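Local coordinates for twin-arginine translocation pathway signal protein (Burkholderia phytofirmans, PDB 2RJO) that probably serves as an exported periplasmic sugar-binding protein, holding beta-D-galactopyranose in the cleft between its two lobes, at residues A247-D252 with A288-K293; Q5-C10 with Q59-N64. All blocks are in the same frame, centred on the assembly; numbering follows the deposited sequence.

In the fold
Interactions 1 and 2 reach the same mixed sheet, yet they lie on opposite sides of the chain's centre, with their own centres 34 Å apart. Interaction 1 is buried: it pairs strand 248-250 with strand 283-291, and its first segment runs on to Trp251 of the galactose pocket. Interaction 2 is a surface contact, where the approach to strand 7-12 meets the turn between helix 47-60 and strand 65-69. Their chemistry follows their place. The inner contact combines four direct backbone bonds with apolar side chains, whereas the outer one uses a single direct backbone bond, an asparagine side chain and a bridging water.

Interaction 1 (A247-D252 with A288-K293); sequences ASVDWD and ATFVTK
Ser248, Val249 and Asp250 pair with Val291, Phe290 and Thr289 as two antiparallel strands of a periplasmic binding protein fold. Ser248 and Val291 bond both ways, as do Asp250 and Thr289; between them Val249 faces Phe290 as a non-hydrogen-bonded pair. Asp250 N to Thr289 O is nearly straight, 2.9 Å long with 178° at the hydrogen.

Apolar contacts run along the Val249 and Phe290 side. Val249 splits its branches: CG1, anti to the backbone N (chi1 -176°), meets Ala288 CB at 3.8 Å, and CG2 meets Phe290 CD1. Val249 and Phe290 cross obliquely, and both touch helix 118-132, while the far end of the phenyl ring, CZ, lies 3.8 Å from Ala247 CB. Ala288 CB also touches Trp251 CE3 at 3.6 Å; the same indole contacts the bound galactose.

The Ser248, Asp250 and Val291 side is mixed: Val291 CG1 lies 3.6 Å from Ser248 CB and the valine packs on helices 234-241 and 296-302. Ser248 OG bonds to Asp206 and Gly232, and Thr289 OG1 to Arg302. Asp250 forms an Asx turn: its OD1 takes Asp252 N from above the carboxylate plane. A water donates to Asp250 O at 3.0 Å and also bonds Thr289 OG1.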
loop_
_atom_site.group_PDB
_atom_site.type_symbol
_atom_site.label_atom_id
_atom_site.label_comp_id
_atom_site.label_asym_id
_atom_site.label_seq_id
_atom_site.Cartn_x
_atom_site.Cartn_y
_atom_site.Cartn_z
ATOM N N ALA A 247 -12.950 -2.111 -10.400
ATOM C CA ALA A 247 -12.767 -2.409 -8.986
ATOM C C ALA A 247 -11.412 -1.995 -8.446
ATOM O O ALA A 247 -10.451 -1.834 -9.194
ATOM C CB ALA A 247 -12.985 -3.893 -8.733
ATOM N N SER A 248 -11.355 -1.824 -7.129
ATOM C CA SER A 248 -10.131 -1.472 -6.427
ATOM C C SER A 248 -10.284 -1.964 -4.984
ATOM O O SER A 248 -11.305 -2.562 -4.622
ATOM C CB SER A 248 -9.923 0.042 -6.454
ATOM O OG SER A 248 -8.704 0.404 -5.832
ATOM N N VAL A 249 -9.271 -1.722 -4.160
ATOM C CA VAL A 249 -9.337 -2.129 -2.767
ATOM C C VAL A 249 -8.792 -0.982 -1.927
ATOM O O VAL A 249 -7.684 -0.501 -2.159
ATOM C CB VAL A 249 -8.528 -3.423 -2.516
ATOM C CG1 VAL A 249 -8.695 -3.869 -1.067
ATOM C CG2 VAL A 249 -9.010 -4.529 -3.462
ATOM N N ASP A 250 -9.585 -0.528 -0.963
ATOM C CA ASP A 250 -9.184 0.585 -0.118
ATOM C C ASP A 250 -8.434 0.153 1.141
ATOM O O ASP A 250 -9.004 -0.509 2.018
ATOM C CB ASP A 250 -10.419 1.404 0.249
ATOM C CG ASP A 250 -10.069 2.781 0.764
ATOM O OD1 ASP A 250 -8.870 3.145 0.743
ATOM O OD2 ASP A 250 -10.994 3.503 1.183
ATOM N N TRP A 251 -7.152 0.522 1.204
ATOM C CA TRP A 251 -6.279 0.200 2.334
ATOM C C TRP A 251 -6.382 1.332 3.342
ATOM O O TRP A 251 -5.948 1.208 4.482
ATOM C CB TRP A 251 -4.813 0.117 1.898
ATOM C CG TRP A 251 -4.504 -0.680 0.652
ATOM C CD1 TRP A 251 -3.768 -0.252 -0.419
ATOM C CD2 TRP A 251 -4.807 -2.061 0.399
ATOM N NE1 TRP A 251 -3.586 -1.277 -1.313
ATOM C CE2 TRP A 251 -4.211 -2.401 -0.838
ATOM C CE3 TRP A 251 -5.515 -3.048 1.096
ATOM C CZ2 TRP A 251 -4.305 -3.685 -1.393
ATOM C CZ3 TRP A 251 -5.608 -4.328 0.541
ATOM C CH2 TRP A 251 -5.004 -4.632 -0.689
ATOM N N ASP A 252 -6.942 2.447 2.897
ATOM C CA ASP A 252 -7.088 3.621 3.736
ATOM C C ASP A 252 -5.699 4.122 4.141
ATOM O O ASP A 252 -5.288 4.017 5.296
ATOM C CB ASP A 252 -7.906 3.290 4.978
ATOM C CG ASP A 252 -8.557 4.509 5.572
ATOM O OD1 ASP A 252 -8.093 5.633 5.269
ATOM O OD2 ASP A 252 -9.521 4.341 6.346
ATOM N N ALA A 288 -9.631 -4.389 4.869
ATOM C CA ALA A 288 -9.709 -3.397 3.801
ATOM C C ALA A 288 -11.127 -3.438 3.232
ATOM O O ALA A 288 -11.903 -4.321 3.586
ATOM C CB ALA A 288 -8.688 -3.709 2.726
ATOM N N THR A 289 -11.467 -2.478 2.375
ATOM C CA THR A 289 -12.802 -2.414 1.768
ATOM C C THR A 289 -12.744 -2.622 0.256
ATOM O O THR A 289 -12.156 -1.816 -0.466
ATOM C CB THR A 289 -13.478 -1.034 1.989
ATOM O OG1 THR A 289 -13.192 -0.561 3.305
ATOM C CG2 THR A 289 -14.990 -1.144 1.819
ATOM N N PHE A 290 -13.343 -3.703 -0.228
ATOM C CA PHE A 290 -13.362 -3.941 -1.657
ATOM C C PHE A 290 -14.311 -2.876 -2.192
ATOM O O PHE A 290 -15.397 -2.692 -1.644
ATOM C CB PHE A 290 -13.924 -5.320 -1.953
ATOM C CG PHE A 290 -13.785 -5.730 -3.384
ATOM C CD1 PHE A 290 -12.530 -5.975 -3.932
ATOM C CD2 PHE A 290 -14.904 -5.868 -4.191
ATOM C CE1 PHE A 290 -12.394 -6.374 -5.268
ATOM C CE2 PHE A 290 -14.779 -6.263 -5.520
ATOM C CZ PHE A 290 -13.527 -6.509 -6.059
ATOM N N VAL A 291 -13.916 -2.173 -3.247
ATOM C CA VAL A 291 -14.770 -1.119 -3.780
ATOM C C VAL A 291 -15.101 -1.308 -5.252
ATOM O O VAL A 291 -14.239 -1.624 -6.067
ATOM C CB VAL A 291 -14.124 0.276 -3.565
ATOM C CG1 VAL A 291 -12.722 0.296 -4.130
ATOM C CG2 VAL A 291 -14.967 1.357 -4.232
ATOM N N THR A 292 -16.372 -1.113 -5.572
ATOM C CA THR A 292 -16.889 -1.243 -6.925
ATOM C C THR A 292 -17.986 -0.178 -7.066
ATOM O O THR A 292 -18.275 0.513 -6.099
ATOM C CB THR A 292 -17.467 -2.655 -7.138
ATOM O OG1 THR A 292 -17.940 -2.783 -8.482
ATOM C CG2 THR A 292 -18.612 -2.909 -6.180
ATOM N N LYS A 293 -18.593 -0.035 -8.241
ATOM C CA LYS A 293 -19.618 0.990 -8.404
ATOM C C LYS A 293 -20.774 0.880 -7.422
ATOM O O LYS A 293 -21.415 1.883 -7.108
ATOM C CB LYS A 293 -20.180 1.020 -9.841
ATOM C CG LYS A 293 -19.535 2.116 -10.707
ATOM C CD LYS A 293 -20.350 2.497 -11.964
ATOM C CE LYS A 293 -20.207 1.477 -13.084
ATOM N NZ LYS A 293 -20.982 1.858 -14.319
HETATM O O HOH W 1 -10.564 0.362 4.487
#

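Interaction 2 (Q5-C10 with Q59-N64); sequences QTTLAC and QKTGGN
The Asn64 side chain crosses that of Thr6 at about a right angle, with CG 3.6 Å from Thr6 CA. Chi1 of -174° sets CG anti to the backbone N, beside the carbonyl carbon. OD1 accepts the Thr6 hydroxyl, OG1 to OD1 2.9 Å, with the donor tilted 27° from the carbonyl plane. ND2 comes equally near Gln5 O, but the angle is too poor for a hydrogen bond.

The backbone of Asn64 supplies the second grip. Its carbonyl O receives Thr7 N at 3.2 Å, in a bond of 171° at the hydrogen. A water donates hydrogen bonds to this same oxygen and to Gln5 O, and accepts one from Thr7 OG1 at 2.8 Å. Asn64 O therefore takes two donors, the Thr7 N-H and the water. Beside the water, the Thr61 methyl CG2 packs against Thr7, 3.5 Å from OG1 and 3.9 Å from CB, the two side chains crossing at about a right angle. Thr61 OG1 turns back to Leu57 O in the helix.

The loop carrying Asn64 is sharply folded. Helix 47-60 ends in a Schellman motif at Gly62, which overlaps a type I' turn from Thr61 to Asn64, closed by Asn64 N to Thr61 O at 2.8 Å. Gly62 and Gly63 both have positive phi, backbone conformations that suit glycine. This is the helix-to-strand connection of a parallel alpha/beta sheet: Thr7 goes on to bond with Val66, so the contact lies where strands 7-12 and 65-69 begin side by side. With two direct hydrogen bonds, a bridging water and little apolar contact, the join is mostly polar, consistent with its place at the protein surface.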
loop_
_atom_site.group_PDB
_atom_site.type_symbol
_atom_site.label_atom_id
_atom_site.label_comp_id
_atom_site.label_asym_id
_atom_site.label_seq_id
_atom_site.Cartn_x
_atom_site.Cartn_y
_atom_site.Cartn_z
ATOM N N GLN A 5 10.660 17.951 22.469
ATOM C CA GLN A 5 9.491 17.168 22.086
ATOM C C GLN A 5 9.880 15.996 21.213
ATOM O O GLN A 5 10.892 16.029 20.518
ATOM C CB GLN A 5 8.499 18.003 21.286
ATOM C CG GLN A 5 8.320 19.429 21.723
ATOM C CD GLN A 5 7.658 20.235 20.631
ATOM O OE1 GLN A 5 6.482 20.041 20.334
ATOM N NE2 GLN A 5 8.420 21.134 20.006
ATOM N N THR A 6 9.056 14.958 21.250
ATOM C CA THR A 6 9.289 13.787 20.431
ATOM C C THR A 6 8.971 14.199 19.001
ATOM O O THR A 6 8.035 14.957 18.770
ATOM C CB THR A 6 8.360 12.625 20.834
ATOM O OG1 THR A 6 8.770 12.103 22.103
ATOM C CG2 THR A 6 8.415 11.522 19.797
ATOM N N THR A 7 9.761 13.727 18.044
ATOM C CA THR A 7 9.505 14.061 16.650
ATOM C C THR A 7 8.773 12.905 15.984
ATOM O O THR A 7 9.061 11.742 16.247
ATOM C CB THR A 7 10.827 14.347 15.879
ATOM O OG1 THR A 7 11.460 15.508 16.431
ATOM C CG2 THR A 7 10.549 14.613 14.413
ATOM N N LEU A 8 7.795 13.224 15.151
ATOM C CA LEU A 8 7.075 12.188 14.438
ATOM C C LEU A 8 7.535 12.284 12.986
ATOM O O LEU A 8 7.562 13.377 12.414
ATOM C CB LEU A 8 5.559 12.411 14.547
ATOM C CG LEU A 8 4.951 12.347 15.951
ATOM C CD1 LEU A 8 3.461 12.599 15.883
ATOM C CD2 LEU A 8 5.229 10.992 16.574
ATOM N N ALA A 9 7.918 11.153 12.394
ATOM C CA ALA A 9 8.370 11.150 11.008
ATOM C C ALA A 9 7.709 10.039 10.209
ATOM O O ALA A 9 7.372 8.984 10.748
ATOM C CB ALA A 9 9.870 11.001 10.949
ATOM N N CYS A 10 7.518 10.290 8.917
ATOM C CA CYS A 10 6.900 9.313 8.032
ATOM C C CYS A 10 7.724 9.183 6.753
ATOM O O CYS A 10 7.938 10.167 6.033
ATOM C CB CYS A 10 5.472 9.741 7.704
ATOM S SG CYS A 10 4.523 8.521 6.782
ATOM N N GLN A 59 19.850 11.109 14.360
ATOM C CA GLN A 59 20.948 11.863 14.962
ATOM C C GLN A 59 20.536 13.215 15.538
ATOM O O GLN A 59 20.929 13.560 16.658
ATOM C CB GLN A 59 22.052 12.109 13.941
ATOM C CG GLN A 59 22.932 10.923 13.647
ATOM C CD GLN A 59 24.094 11.321 12.757
ATOM O OE1 GLN A 59 24.917 12.176 13.131
ATOM N NE2 GLN A 59 24.166 10.719 11.568
ATOM N N LYS A 60 19.771 13.989 14.773
ATOM C CA LYS A 60 19.328 15.302 15.227
ATOM C C LYS A 60 18.289 15.259 16.338
ATOM O O LYS A 60 18.013 16.274 16.960
ATOM C CB LYS A 60 18.770 16.128 14.067
ATOM C CG LYS A 60 19.834 16.695 13.143
ATOM C CD LYS A 60 20.883 17.538 13.886
ATOM C CE LYS A 60 20.270 18.800 14.496
ATOM N NZ LYS A 60 21.249 19.425 15.439
ATOM N N THR A 61 17.705 14.094 16.590
ATOM C CA THR A 61 16.706 13.980 17.645
ATOM C C THR A 61 17.256 13.180 18.815
ATOM O O THR A 61 16.556 12.947 19.794
ATOM C CB THR A 61 15.405 13.292 17.155
ATOM O OG1 THR A 61 15.716 12.009 16.600
ATOM C CG2 THR A 61 14.695 14.146 16.106
ATOM N N GLY A 62 18.517 12.775 18.715
ATOM C CA GLY A 62 19.107 11.989 19.780
ATOM C C GLY A 62 18.249 10.767 20.047
ATOM O O GLY A 62 18.146 10.310 21.186
ATOM N N GLY A 63 17.622 10.248 18.996
ATOM C CA GLY A 63 16.780 9.076 19.143
ATOM C C GLY A 63 15.342 9.356 19.547
ATOM O O GLY A 63 14.492 8.473 19.445
ATOM N N ASN A 64 15.055 10.570 20.005
ATOM C CA ASN A 64 13.700 10.922 20.425
ATOM C C ASN A 64 12.808 11.060 19.191
ATOM O O ASN A 64 12.384 12.156 18.825
ATOM C CB ASN A 64 13.754 12.225 21.223
ATOM C CG ASN A 64 12.423 12.596 21.837
ATOM O OD1 ASN A 64 11.635 11.729 22.222
ATOM N ND2 ASN A 64 12.172 13.897 21.952
HETATM O O HOH W 2 12.839 14.975 18.791
#